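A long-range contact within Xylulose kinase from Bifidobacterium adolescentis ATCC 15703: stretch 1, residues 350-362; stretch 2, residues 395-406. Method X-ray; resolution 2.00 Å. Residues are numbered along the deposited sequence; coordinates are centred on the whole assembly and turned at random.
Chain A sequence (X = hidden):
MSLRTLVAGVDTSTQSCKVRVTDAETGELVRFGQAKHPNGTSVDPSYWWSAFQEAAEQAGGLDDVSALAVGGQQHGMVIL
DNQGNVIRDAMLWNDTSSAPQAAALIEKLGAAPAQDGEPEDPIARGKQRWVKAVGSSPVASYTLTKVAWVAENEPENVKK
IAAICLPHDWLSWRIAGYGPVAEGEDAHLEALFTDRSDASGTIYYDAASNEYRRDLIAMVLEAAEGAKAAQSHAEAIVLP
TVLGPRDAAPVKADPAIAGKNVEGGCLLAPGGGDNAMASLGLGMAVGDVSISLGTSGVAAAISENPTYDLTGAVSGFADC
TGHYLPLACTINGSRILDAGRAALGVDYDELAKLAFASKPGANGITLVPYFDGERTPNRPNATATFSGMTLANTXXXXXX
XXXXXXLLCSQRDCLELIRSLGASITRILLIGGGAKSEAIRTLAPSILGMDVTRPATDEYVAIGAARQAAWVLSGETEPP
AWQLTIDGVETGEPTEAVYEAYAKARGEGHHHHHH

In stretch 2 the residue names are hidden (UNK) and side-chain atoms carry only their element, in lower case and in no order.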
# COMPACT_ATOMS: atom_id res chain seq x y z
N GLU A 350 17.73 23.61 14.00
CA GLU A 350 17.22 24.72 14.79
C GLU A 350 15.92 24.32 15.48
O GLU A 350 15.76 24.49 16.70
CB GLU A 350 16.99 25.93 13.87
CG GLU A 350 18.22 26.41 13.08
CD GLU A 350 18.57 25.54 11.86
OE1 GLU A 350 18.18 24.35 11.82
OE2 GLU A 350 19.25 26.05 10.94
N LEU A 351 15.00 23.77 14.70
CA LEU A 351 13.73 23.29 15.22
C LEU A 351 13.96 22.26 16.32
O LEU A 351 13.36 22.34 17.40
CB LEU A 351 12.88 22.68 14.10
CG LEU A 351 11.48 22.22 14.51
CD1 LEU A 351 10.74 23.31 15.26
CD2 LEU A 351 10.67 21.76 13.31
N ALA A 352 14.84 21.30 16.06
CA ALA A 352 15.11 20.26 17.03
C ALA A 352 15.68 20.83 18.33
O ALA A 352 15.19 20.53 19.41
CB ALA A 352 16.04 19.20 16.45
N LYS A 353 16.71 21.66 18.21
CA LYS A 353 17.33 22.25 19.39
C LYS A 353 16.25 22.90 20.25
O LYS A 353 16.17 22.69 21.46
CB LYS A 353 18.39 23.28 18.98
CG LYS A 353 19.14 23.88 20.17
CD LYS A 353 20.14 24.95 19.74
CE LYS A 353 20.87 25.55 20.94
NZ LYS A 353 21.90 26.57 20.56
N LEU A 354 15.42 23.69 19.58
CA LEU A 354 14.30 24.37 20.19
C LEU A 354 13.43 23.39 20.97
O LEU A 354 13.18 23.57 22.17
CB LEU A 354 13.47 25.02 19.08
CG LEU A 354 13.20 26.52 19.10
CD1 LEU A 354 14.12 27.26 20.07
CD2 LEU A 354 13.36 27.08 17.68
N ALA A 355 12.98 22.35 20.28
CA ALA A 355 12.06 21.38 20.85
C ALA A 355 12.65 20.67 22.07
O ALA A 355 11.96 20.45 23.07
CB ALA A 355 11.65 20.36 19.80
N PHE A 356 13.93 20.32 21.99
CA PHE A 356 14.60 19.67 23.11
C PHE A 356 14.82 20.62 24.28
O PHE A 356 15.02 20.19 25.41
CB PHE A 356 15.94 19.06 22.68
CG PHE A 356 15.81 17.93 21.69
CD1 PHE A 356 14.95 16.87 21.94
CD2 PHE A 356 16.57 17.92 20.53
CE1 PHE A 356 14.83 15.82 21.04
CE2 PHE A 356 16.46 16.87 19.62
CZ PHE A 356 15.59 15.82 19.88
N ALA A 357 14.81 21.92 24.01
CA ALA A 357 14.91 22.91 25.08
C ALA A 357 13.63 22.94 25.93
O ALA A 357 13.64 23.42 27.07
CB ALA A 357 15.20 24.27 24.51
N SER A 358 12.55 22.42 25.36
CA SER A 358 11.25 22.37 26.03
C SER A 358 11.15 21.17 26.98
O SER A 358 12.16 20.67 27.47
CB SER A 358 10.13 22.29 24.98
OG SER A 358 8.84 22.44 25.56
N LYS A 359 9.92 20.72 27.22
CA LYS A 359 9.64 19.57 28.07
C LYS A 359 8.53 18.70 27.45
O LYS A 359 7.75 19.19 26.63
CB LYS A 359 9.20 20.03 29.46
CG LYS A 359 10.22 20.86 30.20
CD LYS A 359 9.60 21.50 31.42
CE LYS A 359 8.82 20.49 32.26
NZ LYS A 359 9.72 19.55 33.00
N PRO A 360 8.46 17.42 27.85
CA PRO A 360 7.40 16.55 27.34
C PRO A 360 6.03 17.15 27.63
O PRO A 360 5.68 17.36 28.80
CB PRO A 360 7.59 15.26 28.14
CG PRO A 360 9.03 15.25 28.50
CD PRO A 360 9.39 16.70 28.75
N GLY A 361 5.25 17.42 26.59
CA GLY A 361 3.97 18.07 26.75
C GLY A 361 4.03 19.51 26.30
O GLY A 361 3.01 20.18 26.17
N ALA A 362 5.25 19.99 26.06
CA ALA A 362 5.47 21.35 25.57
C ALA A 362 4.81 22.37 26.50
O ALA A 362 4.24 23.35 26.04
CB ALA A 362 4.95 21.49 24.14
N UNK A 395 5.92 30.22 23.37
CA UNK A 395 7.31 30.53 23.05
C UNK A 395 7.78 29.61 21.93
O UNK A 395 7.14 28.59 21.66
c UNK A 395 7.77 31.22 25.42
o UNK A 395 8.11 28.94 24.70
c UNK A 395 8.20 30.31 24.28
N UNK A 396 8.88 29.95 21.28
CA UNK A 396 9.36 29.14 20.16
C UNK A 396 9.73 27.72 20.60
O UNK A 396 9.49 26.75 19.86
c UNK A 396 13.20 31.46 16.86
n UNK A 396 11.93 31.80 17.08
c UNK A 396 10.56 29.80 19.48
c UNK A 396 11.34 31.93 18.41
c UNK A 396 10.17 30.99 18.63
n UNK A 396 13.65 31.38 15.61
n UNK A 396 14.02 31.22 17.88
N UNK A 397 10.32 27.60 21.78
CA UNK A 397 10.72 26.29 22.28
C UNK A 397 9.52 25.36 22.40
O UNK A 397 9.51 24.25 21.85
c UNK A 397 11.43 26.42 23.64
o UNK A 397 14.17 28.89 23.82
c UNK A 397 13.00 28.43 23.70
c UNK A 397 12.87 26.92 23.54
o UNK A 397 11.97 29.15 23.73
N UNK A 398 8.49 25.81 23.12
CA UNK A 398 7.30 25.01 23.33
C UNK A 398 6.53 24.75 22.03
O UNK A 398 6.02 23.65 21.83
c UNK A 398 6.97 25.67 25.75
o UNK A 398 6.60 26.49 26.60
c UNK A 398 6.39 25.68 24.36
n UNK A 398 7.88 24.74 26.01
N UNK A 399 6.45 25.75 21.16
CA UNK A 399 5.82 25.54 19.86
C UNK A 399 6.59 24.49 19.06
O UNK A 399 6.00 23.57 18.49
c UNK A 399 5.74 26.84 19.05
c UNK A 399 4.66 27.87 19.44
c UNK A 399 4.86 29.14 18.65
c UNK A 399 3.24 27.36 19.23
N UNK A 400 7.91 24.66 19.00
CA UNK A 400 8.78 23.70 18.33
C UNK A 400 8.47 22.29 18.82
O UNK A 400 8.22 21.38 18.03
c UNK A 400 10.24 24.03 18.58
N UNK A 401 8.46 22.12 20.13
CA UNK A 401 8.20 20.83 20.75
C UNK A 401 6.80 20.32 20.41
O UNK A 401 6.60 19.11 20.25
c UNK A 401 10.11 17.13 24.45
c UNK A 401 8.17 19.64 23.04
n UNK A 401 9.15 17.44 23.58
c UNK A 401 9.19 18.57 22.66
n UNK A 401 11.20 17.87 24.53
n UNK A 401 9.97 16.07 25.24
c UNK A 401 8.40 20.93 22.27
N UNK A 402 5.83 21.23 20.30
CA UNK A 402 4.46 20.87 19.94
C UNK A 402 4.35 20.37 18.49
O UNK A 402 3.53 19.50 18.19
c UNK A 402 3.49 22.05 20.18
N UNK A 403 5.16 20.94 17.60
CA UNK A 403 5.22 20.46 16.22
C UNK A 403 5.71 19.01 16.17
O UNK A 403 5.13 18.15 15.50
c UNK A 403 5.78 23.82 15.28
c UNK A 403 5.51 22.55 14.78
c UNK A 403 4.66 22.43 13.69
c UNK A 403 5.20 24.94 14.71
c UNK A 403 4.35 24.81 13.64
c UNK A 403 6.16 21.34 15.39
c UNK A 403 4.08 23.55 13.13
N UNK A 404 6.80 18.73 16.89
CA UNK A 404 7.35 17.37 16.93
C UNK A 404 6.41 16.39 17.64
O UNK A 404 6.17 15.27 17.17
c UNK A 404 9.26 15.91 17.67
c UNK A 404 9.71 18.23 16.87
c UNK A 404 8.73 17.34 17.61
N UNK A 405 5.89 16.80 18.79
CA UNK A 405 5.01 15.94 19.56
C UNK A 405 3.72 15.68 18.80
O UNK A 405 3.09 14.63 18.95
c UNK A 405 4.72 16.55 20.95
o UNK A 405 6.40 16.60 24.23
o UNK A 405 4.51 17.51 23.55
c UNK A 405 5.59 16.91 23.32
c UNK A 405 5.94 16.58 21.88
N UNK A 406 3.33 16.63 17.95
CA UNK A 406 2.11 16.48 17.17
C UNK A 406 2.29 15.43 16.10
O UNK A 406 1.44 14.58 15.92

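Position 395 has three side-chain atoms: one carbon carrying an oxygen and a second carbon. It lies out of reach of stretch 1 and sits right before a helix, at the N-cap position. This is Thr-395.

Position 396 has three carbons, a nitrogen, then a carbon carrying two more nitrogens. Its end reaches Leu-354. That is a guanidinium, so the residue is Arg-396. Leu-354 CD2 lies over one face of the group, 4.2 Å from Arg-396 NH2.

Position 397 has three carbons, the third carrying two oxygens. It touches Leu-354 and Ala-357. This is a carboxylate on a two-carbon arm: Glu-397. Glu-397 CG is 3.7 Å from both Leu-354 CD1 and Ala-357 CB.

Position 398 has two carbons, the second carrying an oxygen and a nitrogen. The side chain ends beside Ser-358, and the backbone O of position 398 lies 3.3 Å from Ala-362 CB. It is a short amide, Asn-398. The amide is probably turned over in the model.

Position 399 has four carbons, forked at the second. It points away from stretch 1 and makes no contact. It is Leu-399.

Position 400 has a single carbon, which touches Leu-351, Leu-354 and Ala-355. It is Ala-400. Its CB lies 3.4 Å from Leu-351 CD1 and 3.4 Å from Leu-354 CB. The methyl packs tightly where the helices lie close.

Position 401 again has three carbons, a nitrogen, and a carbon with two nitrogens. It reaches Ala-355 and Pro-360. It is Arg-401, which has the largest area covered by stretch 1. Arg-401 NH1 donates a hydrogen bond to Ala-355 O at 3.1 Å. The acceptor lies near the guanidinium plane, while Pro-360 N lies over one face.

Position 402 has one carbon, near Ala-362. It is Ala-402, with CB 4.3 Å from Ala-362 CB.

Position 403 has one carbon followed by a six-carbon ring. It points toward stretch 1 but makes no contact. It is Phe-403.

Position 404 has one carbon carrying two carbons, and they reach the side chain of Ala-355. It is Val-404, with CG2 4.1 Å from Ala-355 CB.

Position 405 has three carbons, the third carrying two oxygens. They meet the backbone of Gly-361. It is Glu-405. Glu-405 OE2 accepts a hydrogen bond from Gly-361 N at 2.8 Å. It also accepts one from Arg-401 NE at 2.9 Å, part of a salt bridge.

Position 406 has no side-chain atoms and is out of reach: Gly-406.

The contact joins two helices crossing at -103°, with axes 6.9 Å apart at closest approach. Apolar packing centres on Ala-400, against Leu-351, Leu-354 and Ala-355. Arg-401 bonds to the carbonyl of Ala-355 in the first helix; Glu-405 bonds to the amide of Gly-361 in the type II turn that follows.

Stretch 2, residues 395-406: TRENLARAFVEG
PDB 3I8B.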